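PDB 4NZK: AlgX/AlgJ SGNH hydrolase-like domain-containing protein from Eubacterium siraeum, which is of unknown function but, as a DHHW-family member with an SGNH hydrolase-like fold, may be a secreted or lipid-anchored hydrolase. Local coordinates for residues M203-F206 against T207-E211; P184-E187 against L188-K192. All blocks are in the same frame, centred on the assembly; numbering follows the deposited sequence.

Both interactions are local turns in one chain, and interaction 2 comes first: residues 184-192 run from the loop after helix 167-180 to the first residue of strand 192-199, and residues 203-211 follow that strand. The two-stranded antiparallel pair formed by strands 192-199 and 218-224 connects them: 184-192 delivers the chain into its first strand, while 203-211 turns it round within the excursion between the two strands. Their centres are about 34 Å apart and their nearest atoms about 22 Å apart, so neither supports the other directly. Interaction 1 rests on strand 62-67 of the three-stranded sheet, whereas interaction 2 packs beside helix 167-180.

Interaction 1: M203-F206 against T207-E211; sequences MYAF and TEYNE
Tyr204 reaches across the end of its short helix to Tyr209 and Glu211. From CB, with CG anti to the backbone N (chi1 -176°), the ring is carried over the chain that follows the helix. CG and CD2 face Tyr209 CD1, CD1 meets the carbonyl oxygen of Asn210 near the ring plane, and Tyr204 CE2 lies 3.6 Å from Tyr209 CD1. CE1 meets Tyr209 C and Glu211 OE2; CZ lies near Glu211 OE2 and Tyr209 CD1. At the tip, Tyr204 OH donates to Glu211 OE2 at 2.6 Å, on the syn side of the carboxylate and 18° out of its plane. The two tyrosines form a T-shaped pair: the planes stand at 85°, and the edge of Tyr209 points at the centre of the Tyr204 face. Tyr209 also lays one face over Ala205 CA, a CH-pi contact 3.9 Å from the ring centroid.

Thr207 N to Met203 O (3.0 Å) is the last i+4 bond, and Thr207 is the first residue to leave helical angles. The helix ends in a Schellman motif, evidenced by Tyr209 N to Tyr204 O at 2.8 Å and Glu208 N to Ala205 O at 3.0 Å, with Glu208 at positive phi as the C-prime residue. Thr207 OG1 accepts from Asn210 N in an ST motif; the carbonyl of Met203 or Tyr204 could take its proton. Asn210 N-caps helix 211-214 through OD1 to Arg212 N. The turn thus joins helix 203-206 to helix 211-214, where Ile213 touches Met203, Tyr204 and Thr207, while Gln62 and Val64 of strand 62-67 pack against Thr207.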
loop_
_atom_site.group_PDB
_atom_site.type_symbol
_atom_site.label_atom_id
_atom_site.label_comp_id
_atom_site.label_asym_id
_atom_site.label_seq_id
_atom_site.Cartn_x
_atom_site.Cartn_y
_atom_site.Cartn_z
HETATM N N MSE A 203 9.405 12.997 -0.053
HETATM C CA MSE A 203 9.021 14.381 0.133
HETATM C C MSE A 203 10.160 15.323 -0.159
HETATM O O MSE A 203 9.926 16.489 -0.457
HETATM C CB MSE A 203 8.452 14.742 1.515
HETATM C CG MSE A 203 7.094 14.117 1.671
HETATM SE SE MSE A 203 5.813 15.069 0.533
HETATM C CE MSE A 203 4.371 13.858 0.902
ATOM N N TYR A 204 11.396 14.852 -0.070
ATOM C CA TYR A 204 12.535 15.752 -0.384
ATOM C C TYR A 204 12.414 16.164 -1.860
ATOM O O TYR A 204 12.323 17.349 -2.169
ATOM C CB TYR A 204 13.863 15.101 0.020
ATOM C CG TYR A 204 15.077 15.974 -0.161
ATOM C CD1 TYR A 204 15.058 17.329 0.168
ATOM C CD2 TYR A 204 16.270 15.429 -0.590
ATOM C CE1 TYR A 204 16.198 18.128 -0.002
ATOM C CE2 TYR A 204 17.393 16.224 -0.769
ATOM C CZ TYR A 204 17.365 17.548 -0.460
ATOM O OH TYR A 204 18.524 18.299 -0.606
ATOM N N ALA A 205 12.316 15.188 -2.759
ATOM C CA ALA A 205 12.131 15.490 -4.175
ATOM C C ALA A 205 10.797 16.179 -4.461
ATOM O O ALA A 205 10.740 17.130 -5.247
ATOM C CB ALA A 205 12.248 14.211 -5.001
ATOM N N PHE A 206 9.705 15.681 -3.863
ATOM C CA PHE A 206 8.370 16.213 -4.184
ATOM C C PHE A 206 8.219 17.688 -3.781
ATOM O O PHE A 206 7.411 18.399 -4.357
ATOM C CB PHE A 206 7.261 15.410 -3.522
ATOM C CG PHE A 206 6.786 14.202 -4.281
ATOM C CD1 PHE A 206 7.636 13.205 -4.690
ATOM C CD2 PHE A 206 5.445 14.067 -4.538
ATOM C CE1 PHE A 206 7.150 12.072 -5.323
ATOM C CE2 PHE A 206 4.942 12.963 -5.204
ATOM C CZ PHE A 206 5.800 11.948 -5.577
ATOM N N THR A 207 8.942 18.134 -2.757
ATOM C CA THR A 207 8.888 19.529 -2.320
ATOM C C THR A 207 9.939 20.393 -3.046
ATOM O O THR A 207 10.263 21.481 -2.607
ATOM C CB THR A 207 9.104 19.635 -0.797
ATOM O OG1 THR A 207 10.436 19.172 -0.470
ATOM C CG2 THR A 207 7.991 18.821 -0.060
ATOM N N GLU A 208 10.452 19.872 -4.154
ATOM C CA GLU A 208 11.466 20.539 -4.956
ATOM C C GLU A 208 12.737 20.775 -4.122
ATOM O O GLU A 208 13.352 21.849 -4.125
ATOM C CB GLU A 208 10.925 21.817 -5.619
ATOM C CG GLU A 208 9.500 21.744 -6.180
ATOM C CD GLU A 208 9.248 20.617 -7.179
ATOM O OE1 GLU A 208 9.498 19.443 -6.821
ATOM O OE2 GLU A 208 8.744 20.895 -8.313
ATOM N N TYR A 209 13.118 19.712 -3.404
ATOM C CA TYR A 209 14.315 19.645 -2.598
ATOM C C TYR A 209 14.367 20.718 -1.495
ATOM O O TYR A 209 15.366 21.462 -1.321
ATOM C CB TYR A 209 15.545 19.593 -3.534
ATOM C CG TYR A 209 15.541 18.340 -4.423
ATOM C CD1 TYR A 209 15.727 17.106 -3.853
ATOM C CD2 TYR A 209 15.275 18.385 -5.789
ATOM C CE1 TYR A 209 15.697 15.943 -4.568
ATOM C CE2 TYR A 209 15.237 17.218 -6.551
ATOM C CZ TYR A 209 15.457 15.983 -5.926
ATOM O OH TYR A 209 15.434 14.777 -6.589
ATOM N N ASN A 210 13.268 20.826 -0.746
ATOM C CA ASN A 210 13.224 21.725 0.401
ATOM C C ASN A 210 14.119 21.146 1.511
ATOM O O ASN A 210 13.894 20.034 2.003
ATOM C CB ASN A 210 11.775 21.896 0.896
ATOM C CG ASN A 210 11.634 23.034 1.890
ATOM O OD1 ASN A 210 12.349 23.081 2.883
ATOM N ND2 ASN A 210 10.750 23.972 1.613
ATOM N N GLU A 211 15.136 21.916 1.903
ATOM C CA GLU A 211 16.139 21.451 2.868
ATOM C C GLU A 211 15.550 21.153 4.226
ATOM O O GLU A 211 16.108 20.337 4.960
ATOM C CB GLU A 211 17.322 22.447 2.971
ATOM C CG GLU A 211 18.099 22.526 1.674
ATOM C CD GLU A 211 18.605 21.157 1.184
ATOM O OE1 GLU A 211 19.197 20.442 2.023
ATOM O OE2 GLU A 211 18.424 20.793 -0.028
#

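Interaction 2: P184-E187 against L188-K192; sequences PVKE and LSTYK
Thr190 closes back on Glu187, whose carbonyl oxygen is gripped twice by the same residue. Thr190 N donates to Glu187 O at 3.0 Å, from above the carbonyl plane, with an N-H...O angle of 160°. Thr190 OG1 donates to the same Glu187 O at 2.7 Å, almost in line with the C=O bond. A chi1 of 68° sets the hydroxyl between its own backbone N and carbonyl carbon, which lets side chain and amide share one acceptor. Glu187 O also sits at the edge of the Tyr191 ring, near its plane, 3.5 Å from Tyr191 CD1.

The solvent side is looser, with Lys186 and Glu187 both exposed. Lys186 runs roughly at right angles to Thr190, its CB 3.5 Å from Thr190 OG1; farther out the chain heads off from Thr190, and it touches Asp300. The Glu187 carboxylate likewise turns from the following residues. A water spans the gap from Lys186 N, accepting at 2.8 Å, to Tyr191 OH at 2.7 Å, tying the ring's tip to the preceding segment.

On the protein side, Leu188 packs on Leu168 and Tyr223, and Val185 on helix 167-180. Two successive N-H(i+3) to O(i) bonds, Thr190 to Glu187 and Tyr191 to Leu188, mark 188-190 as one turn of 3-10 helix leading into strand 192-199; Thr190 OG1 to Glu187 O adds an ST staple.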
loop_
_atom_site.group_PDB
_atom_site.type_symbol
_atom_site.label_atom_id
_atom_site.label_comp_id
_atom_site.label_asym_id
_atom_site.label_seq_id
_atom_site.Cartn_x
_atom_site.Cartn_y
_atom_site.Cartn_z
ATOM N N PRO A 184 -7.156 -13.503 10.932
ATOM C CA PRO A 184 -6.587 -12.325 11.622
ATOM C C PRO A 184 -5.086 -12.363 11.838
ATOM O O PRO A 184 -4.514 -13.444 12.006
ATOM C CB PRO A 184 -7.315 -12.296 12.962
ATOM C CG PRO A 184 -8.092 -13.530 13.035
ATOM C CD PRO A 184 -8.265 -14.097 11.682
ATOM N N VAL A 185 -4.473 -11.172 11.820
ATOM C CA VAL A 185 -3.054 -11.018 12.058
ATOM C C VAL A 185 -2.693 -11.374 13.505
ATOM O O VAL A 185 -3.545 -11.402 14.419
ATOM C CB VAL A 185 -2.559 -9.584 11.759
ATOM C CG1 VAL A 185 -2.865 -9.204 10.309
ATOM C CG2 VAL A 185 -3.169 -8.570 12.716
ATOM N N LYS A 186 -1.423 -11.709 13.668
ATOM C CA LYS A 186 -0.848 -11.831 14.989
ATOM C C LYS A 186 -0.481 -10.458 15.522
ATOM O O LYS A 186 -0.417 -9.466 14.785
ATOM C CB LYS A 186 0.390 -12.713 14.941
ATOM C CG LYS A 186 0.131 -14.141 14.502
ATOM C CD LYS A 186 1.395 -14.985 14.641
ATOM C CE LYS A 186 1.249 -16.403 14.156
ATOM N NZ LYS A 186 0.207 -17.132 14.921
ATOM N N GLU A 187 -0.224 -10.433 16.823
ATOM C CA GLU A 187 0.258 -9.263 17.504
ATOM C C GLU A 187 1.600 -8.810 16.925
ATOM O O GLU A 187 2.423 -9.630 16.542
ATOM C CB GLU A 187 0.376 -9.652 19.002
ATOM C CG GLU A 187 -0.918 -10.374 19.486
ATOM C CD GLU A 187 -1.141 -11.993 19.573
ATOM O OE1 GLU A 187 -1.115 -13.058 18.778
ATOM O OE2 GLU A 187 -1.700 -12.134 20.669
ATOM N N LEU A 188 1.827 -7.493 16.882
ATOM C CA LEU A 188 3.100 -6.988 16.378
ATOM C C LEU A 188 4.298 -7.458 17.223
ATOM O O LEU A 188 5.431 -7.592 16.729
ATOM C CB LEU A 188 3.014 -5.467 16.270
ATOM C CG LEU A 188 3.763 -4.766 15.202
ATOM C CD1 LEU A 188 3.707 -5.412 13.822
ATOM C CD2 LEU A 188 3.295 -3.318 15.126
ATOM N N SER A 189 4.049 -7.772 18.486
ATOM C CA SER A 189 5.121 -8.277 19.357
ATOM C C SER A 189 5.676 -9.623 18.923
ATOM O O SER A 189 6.761 -10.008 19.342
ATOM C CB SER A 189 4.656 -8.376 20.810
ATOM O OG SER A 189 4.338 -7.114 21.341
ATOM N N THR A 190 4.957 -10.340 18.072
ATOM C CA THR A 190 5.428 -11.629 17.563
ATOM C C THR A 190 6.437 -11.458 16.430
ATOM O O THR A 190 7.096 -12.424 15.993
ATOM C CB THR A 190 4.258 -12.524 17.046
ATOM O OG1 THR A 190 3.656 -11.964 15.865
ATOM C CG2 THR A 190 3.219 -12.705 18.117
ATOM N N TYR A 191 6.536 -10.240 15.903
ATOM C CA TYR A 191 7.445 -9.950 14.794
ATOM C C TYR A 191 8.796 -9.472 15.369
ATOM O O TYR A 191 8.854 -8.988 16.507
ATOM C CB TYR A 191 6.858 -8.811 13.958
ATOM C CG TYR A 191 5.610 -9.096 13.128
ATOM C CD1 TYR A 191 4.390 -9.405 13.713
ATOM C CD2 TYR A 191 5.647 -8.981 11.755
ATOM C CE1 TYR A 191 3.281 -9.639 12.929
ATOM C CE2 TYR A 191 4.524 -9.226 10.983
ATOM C CZ TYR A 191 3.354 -9.537 11.570
ATOM O OH TYR A 191 2.253 -9.765 10.760
ATOM N N LYS A 192 9.852 -9.569 14.565
ATOM C CA LYS A 192 11.151 -8.969 14.883
ATOM C C LYS A 192 11.154 -7.552 14.350
ATOM O O LYS A 192 10.916 -7.309 13.164
ATOM C CB LYS A 192 12.316 -9.770 14.280
ATOM C CG LYS A 192 13.688 -9.221 14.645
ATOM C CD LYS A 192 14.809 -10.031 14.006
HETATM O O HOH W 1 0.359 -11.510 11.495
#